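Uncharacterized HTH-type transcriptional regulator YydK (Bacillus subtilis subsp. subtilis, PDB 3BWG) probably binds DNA through a winged helix-turn-helix domain of the GntR family and regulates transcription, with a UTRA domain as its likely effector-binding part. Local coordinates at the interface of chains A and B. Coordinates in Å, arbitrary orientation; residue numbers count along the deposited sequence, not the author numbering. Chains: chain A/B, Uncharacterized HTH-type transcriptional regulator yydK.

The three contacts belong to one two-fold interface in which the last strand, 230-234, of each chain pairs antiparallel with strand 173-184 of the other. Contact 1 and contact 3 lie along the same pairing, their C-alpha centres about 7 Å apart, and share B:Val231. Contact 2 uses the other copy of the exchange, strand 230-234 of chain A against chain B, with centres about 19 Å from contact 1 and about 15 Å from contact 3. Such reciprocal exchange is a worked example of how a partner's last strand can extend a sheet, and suggests a dimer, although the structure alone does not prove that state in solution.

Contact 1: the interface of chains A and B. Residues chain A 179, 181; chain B 72-74, 77, 230-231.
A:Phe179 pushes its ring into a notch of chain B built from B:Tyr77, B:Arg74 and B:Val231, and chain B hides 103 Å² of this residue. Its CD1 edge stands over the middle of the B:Tyr77 ring, 3.6 Å from CZ, with the two side chains crossing at about a right angle. Alongside, CG2 of B:Val231, turned anti to its own backbone nitrogen, reaches to 3.5 Å from CE1 of the phenylalanine, and the two residues form an antiparallel beta bridge. One face of A:Phe179 carries the arm of B:Arg74: CD sits over the ring centre, while the guanidinium beyond it stacks on the CD2 side with the planes only 2° apart. An extended chain from CG to NE lays the arginine flat in this way. Farther out, the B:Lys73 carbonyl O, 3.4 Å from A:Phe179 CZ, accepts a hydrogen bond from B:His72 ND1. At the polar rim the B:Tyr77 hydroxyl joins both chains. B:Arg74 NH1 donates to B:Tyr77 OH at 3.1 Å, in the guanidinium plane, a bond within chain B that is likely to keep the guanidinium stacked. Across the interface, A:His181 NE2 lies in the plane of the tyrosine ring and hydrogen-bonds to B:Tyr77 OH at 2.9 Å, with 156° at the hydrogen.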
# COMPACT_ATOMS: atom_id res chain seq x y z
N PHE A 179 1.02 -2.99 -8.79
CA PHE A 179 2.10 -3.93 -8.95
C PHE A 179 3.34 -3.12 -9.30
O PHE A 179 3.35 -2.36 -10.26
CB PHE A 179 1.74 -4.91 -10.06
CG PHE A 179 0.52 -5.69 -9.79
CD1 PHE A 179 0.56 -6.76 -8.91
CD2 PHE A 179 -0.70 -5.34 -10.37
CE1 PHE A 179 -0.62 -7.51 -8.64
CE2 PHE A 179 -1.88 -6.09 -10.09
CZ PHE A 179 -1.84 -7.17 -9.26
N HIS A 181 7.50 -2.70 -9.73
CA HIS A 181 8.64 -3.42 -10.19
C HIS A 181 9.76 -2.38 -10.24
O HIS A 181 9.48 -1.20 -10.34
CB HIS A 181 8.39 -4.03 -11.60
CG HIS A 181 6.98 -4.52 -11.83
ND1 HIS A 181 5.91 -3.66 -12.04
CD2 HIS A 181 6.47 -5.77 -11.88
CE1 HIS A 181 4.82 -4.37 -12.26
NE2 HIS A 181 5.13 -5.65 -12.15
N HIS B 72 -6.18 -9.69 -5.18
CA HIS B 72 -5.57 -9.27 -6.44
C HIS B 72 -5.27 -10.46 -7.38
O HIS B 72 -5.05 -11.62 -6.93
CB HIS B 72 -4.30 -8.49 -6.11
CG HIS B 72 -3.22 -9.32 -5.47
ND1 HIS B 72 -2.35 -10.10 -6.20
CD2 HIS B 72 -2.87 -9.48 -4.17
CE1 HIS B 72 -1.52 -10.72 -5.38
NE2 HIS B 72 -1.81 -10.35 -4.14
N LYS B 73 -5.29 -10.19 -8.69
CA LYS B 73 -4.81 -11.16 -9.68
C LYS B 73 -3.28 -11.22 -9.64
O LYS B 73 -2.66 -10.44 -8.89
CB LYS B 73 -5.30 -10.76 -11.05
CG LYS B 73 -6.80 -11.00 -11.21
CD LYS B 73 -7.45 -10.05 -12.21
CE LYS B 73 -7.09 -10.42 -13.63
NZ LYS B 73 -8.02 -9.77 -14.59
N ARG B 74 -2.67 -12.13 -10.40
CA ARG B 74 -1.20 -12.33 -10.48
C ARG B 74 -0.65 -13.00 -9.23
O ARG B 74 -1.22 -12.87 -8.16
CB ARG B 74 -0.44 -11.03 -10.71
CG ARG B 74 -0.94 -10.15 -11.86
CD ARG B 74 -0.05 -8.93 -12.03
NE ARG B 74 -0.68 -8.02 -12.96
CZ ARG B 74 -0.08 -7.03 -13.60
NH1 ARG B 74 1.21 -6.75 -13.41
NH2 ARG B 74 -0.81 -6.28 -14.43
N TYR B 77 4.05 -11.94 -6.30
CA TYR B 77 4.30 -10.57 -5.77
C TYR B 77 4.36 -10.59 -4.22
O TYR B 77 3.56 -11.25 -3.55
CB TYR B 77 3.19 -9.59 -6.23
CG TYR B 77 3.26 -9.19 -7.70
CD1 TYR B 77 3.96 -8.06 -8.09
CD2 TYR B 77 2.60 -9.93 -8.68
CE1 TYR B 77 4.03 -7.64 -9.41
CE2 TYR B 77 2.67 -9.51 -10.03
CZ TYR B 77 3.38 -8.37 -10.37
OH TYR B 77 3.47 -7.93 -11.67
N PHE B 230 6.35 -6.12 -5.98
CA PHE B 230 5.43 -5.90 -4.85
C PHE B 230 4.01 -5.59 -5.26
O PHE B 230 3.78 -5.00 -6.29
CB PHE B 230 5.95 -4.79 -3.91
CG PHE B 230 7.35 -5.05 -3.43
CD1 PHE B 230 7.58 -5.76 -2.25
CD2 PHE B 230 8.44 -4.61 -4.17
CE1 PHE B 230 8.86 -6.09 -1.84
CE2 PHE B 230 9.75 -4.91 -3.75
CZ PHE B 230 9.93 -5.68 -2.57
N VAL B 231 3.06 -6.04 -4.45
CA VAL B 231 1.70 -5.67 -4.63
C VAL B 231 1.16 -4.94 -3.38
O VAL B 231 1.60 -5.15 -2.23
CB VAL B 231 0.79 -6.89 -5.05
CG1 VAL B 231 0.81 -8.08 -4.01
CG2 VAL B 231 -0.61 -6.41 -5.32

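Contact 2: the interface of chains A and B. Residues chain A 70, 232-234; chain B 175-177.
A:Arg70 and B:Phe175 overlap through their flat groups, with guanidinium and ring planes inclined by 39°. Arginine CD rests over one face of the phenylalanine ring, displaced toward the rim and 3.8 Å from its centroid. B:Phe175 CB in turn lies over a face of the guanidinium, off-centre, and B:Ser176 O is at the guanidinium edge. The bends at chi2 and chi3 (97°) fold the arginine so that one side chain serves the ring, a carboxylate and a strand end. NH1 makes a salt bridge with the B:Asp177 carboxylate, 3.0 Å from OD1; no N-H is directed at OD1, and the attraction is probably mainly electrostatic. Beside that carboxylate, and pointing the same way, runs the side chain of A:Gln233. Replacing A:Arg70 with an alanine would probably leave the B:Asp177 carboxylate without its counter-charge and uncover the face of B:Phe175. Beneath this layer the strands pair antiparallel, A:Ala234 N donating to B:Ser176 O at 2.9 Å. A:Ala234 O takes two donors from opposite faces: B:Ser176 N at 3.2 Å and, from its own chain, A:Arg70 NH2. That second bond ties the arginine to the end of its own chain's strand 230-234, with NH2 3.1 Å from A:Ala234 O and 54° out of the carbonyl plane.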
# COMPACT_ATOMS: atom_id res chain seq x y z
N ARG A 70 -2.76 11.20 13.26
CA ARG A 70 -1.68 10.45 12.67
C ARG A 70 -1.11 11.25 11.53
O ARG A 70 -1.84 11.70 10.67
CB ARG A 70 -2.15 9.07 12.22
CG ARG A 70 -1.25 8.46 11.20
CD ARG A 70 -0.82 7.07 11.52
NE ARG A 70 -1.62 6.04 10.87
CZ ARG A 70 -1.18 5.10 10.04
NH1 ARG A 70 0.08 4.97 9.69
NH2 ARG A 70 -2.05 4.22 9.60
N VAL A 232 3.56 5.24 1.76
CA VAL A 232 2.35 4.42 1.89
C VAL A 232 2.20 4.08 3.35
O VAL A 232 3.19 3.97 4.09
CB VAL A 232 2.34 3.20 0.89
CG1 VAL A 232 3.56 2.38 1.03
CG2 VAL A 232 1.04 2.34 1.05
N GLN A 233 0.95 4.01 3.80
CA GLN A 233 0.67 3.78 5.20
C GLN A 233 -0.10 2.48 5.37
O GLN A 233 -0.95 2.12 4.54
CB GLN A 233 -0.05 4.95 5.83
CG GLN A 233 0.94 6.09 6.02
CD GLN A 233 0.33 7.42 6.31
OE1 GLN A 233 0.47 7.93 7.41
NE2 GLN A 233 -0.31 8.01 5.32
N ALA A 234 0.21 1.77 6.44
CA ALA A 234 -0.53 0.59 6.69
C ALA A 234 -1.15 0.81 8.02
O ALA A 234 -0.61 1.56 8.83
CB ALA A 234 0.39 -0.66 6.65
N PHE B 175 0.18 0.37 13.38
CA PHE B 175 0.38 0.96 12.07
C PHE B 175 1.86 1.14 11.74
O PHE B 175 2.73 1.14 12.64
CB PHE B 175 -0.39 2.27 11.97
CG PHE B 175 0.02 3.31 12.98
CD1 PHE B 175 0.99 4.25 12.66
CD2 PHE B 175 -0.60 3.38 14.23
CE1 PHE B 175 1.36 5.24 13.58
CE2 PHE B 175 -0.23 4.38 15.17
CZ PHE B 175 0.76 5.29 14.86
N SER B 176 2.14 1.27 10.45
CA SER B 176 3.47 1.54 9.96
C SER B 176 3.43 2.55 8.80
O SER B 176 2.48 2.61 8.03
CB SER B 176 4.13 0.23 9.43
OG SER B 176 3.21 -0.41 8.58
N ASP B 177 4.52 3.31 8.68
CA ASP B 177 4.77 4.18 7.55
C ASP B 177 5.93 3.67 6.69
O ASP B 177 7.00 3.37 7.24
CB ASP B 177 5.08 5.57 8.11
CG ASP B 177 3.91 6.11 9.00
OD1 ASP B 177 2.72 5.90 8.64
OD2 ASP B 177 4.19 6.68 10.06

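Contact 3: the interface of chains A and B. Residues chain A 176-178, 180; chain B 231-234.
Backbone hydrogen bonds carry the contact between A:Ser176 and A:Leu178 on one strand and B:Val232 and B:Ala234 on the other. A:Ser176 and B:Ala234 exchange a pair, with A:Ser176 N 2.9 Å from B:Ala234 O and B:Ala234 N 2.8 Å from A:Ser176 O. Two residues on, A:Leu178 N donates to B:Val232 O at 3.0 Å, and B:Val232 N returns a bond to A:Leu178 O at 3.1 Å. Being made by main-chain groups, this antiparallel ladder probably depends more on register than on side-chain identity.

Apolar contacts are looser and centre on B:Val232, whose hidden surface is 40 Å². Its CG1 branch, lodged between the backbone nitrogen and the carbonyl carbon (chi1 43°), faces chain A; it comes 3.9 Å from CD1 of A:Leu180, which crosses it at a slant, and 4.0 Å from CB of A:Leu178.

Polar side chains add a lighter touch. The methyl CB of B:Ala234 lies 3.6 Å from the hydroxyl OG of A:Ser176. A:Asp177 and B:Gln233 run side by side, and OD1 of the carboxylate meets the aliphatic CG of the glutamine at 3.5 Å, their end groups being turned 36° apart.

In the fold, strand 230-234 of chain B thus extends the sheet of chain A along strand 173-184, giving that sheet an added strand from the partner.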
# COMPACT_ATOMS: atom_id res chain seq x y z
N SER A 176 -8.32 -0.43 -5.81
CA SER A 176 -7.26 -0.58 -6.81
C SER A 176 -6.15 -1.51 -6.32
O SER A 176 -5.96 -1.74 -5.10
CB SER A 176 -6.68 0.78 -7.16
OG SER A 176 -5.98 1.33 -6.07
N ASP A 177 -5.44 -2.04 -7.31
CA ASP A 177 -4.27 -2.90 -7.12
C ASP A 177 -3.09 -2.27 -7.86
O ASP A 177 -3.22 -1.87 -9.01
CB ASP A 177 -4.56 -4.31 -7.69
CG ASP A 177 -5.65 -5.06 -6.87
OD1 ASP A 177 -5.77 -4.82 -5.65
OD2 ASP A 177 -6.38 -5.89 -7.46
N LEU A 178 -1.95 -2.19 -7.18
CA LEU A 178 -0.71 -1.67 -7.76
C LEU A 178 0.37 -2.75 -7.66
O LEU A 178 0.55 -3.38 -6.61
CB LEU A 178 -0.23 -0.46 -6.99
CG LEU A 178 -0.84 0.94 -7.18
CD1 LEU A 178 -2.34 1.02 -7.01
CD2 LEU A 178 -0.14 1.93 -6.24
N LEU A 180 4.35 -3.25 -8.45
CA LEU A 180 5.47 -2.36 -8.44
C LEU A 180 6.70 -3.19 -8.78
O LEU A 180 6.92 -4.26 -8.17
CB LEU A 180 5.65 -1.78 -7.06
CG LEU A 180 4.78 -0.65 -6.47
CD1 LEU A 180 3.43 -1.14 -5.99
CD2 LEU A 180 5.53 -0.07 -5.28
N VAL B 231 3.06 -6.04 -4.45
CA VAL B 231 1.70 -5.67 -4.63
C VAL B 231 1.16 -4.94 -3.38
O VAL B 231 1.60 -5.15 -2.23
CB VAL B 231 0.79 -6.89 -5.05
CG1 VAL B 231 0.81 -8.08 -4.01
CG2 VAL B 231 -0.61 -6.41 -5.32
N VAL B 232 0.21 -4.04 -3.64
CA VAL B 232 -0.56 -3.40 -2.62
C VAL B 232 -1.99 -3.22 -3.10
O VAL B 232 -2.25 -2.87 -4.28
CB VAL B 232 0.13 -2.10 -2.10
CG1 VAL B 232 0.67 -1.33 -3.20
CG2 VAL B 232 -0.79 -1.30 -1.14
N GLN B 233 -2.90 -3.55 -2.18
CA GLN B 233 -4.32 -3.45 -2.40
C GLN B 233 -4.75 -2.20 -1.67
O GLN B 233 -4.42 -2.02 -0.49
CB GLN B 233 -5.07 -4.67 -1.86
CG GLN B 233 -4.73 -5.98 -2.54
CD GLN B 233 -5.62 -7.19 -2.12
OE1 GLN B 233 -5.51 -8.25 -2.72
NE2 GLN B 233 -6.50 -7.01 -1.12
N ALA B 234 -5.46 -1.32 -2.38
CA ALA B 234 -5.97 -0.09 -1.79
C ALA B 234 -7.48 -0.10 -1.85
O ALA B 234 -8.07 -0.44 -2.87
CB ALA B 234 -5.40 1.13 -2.53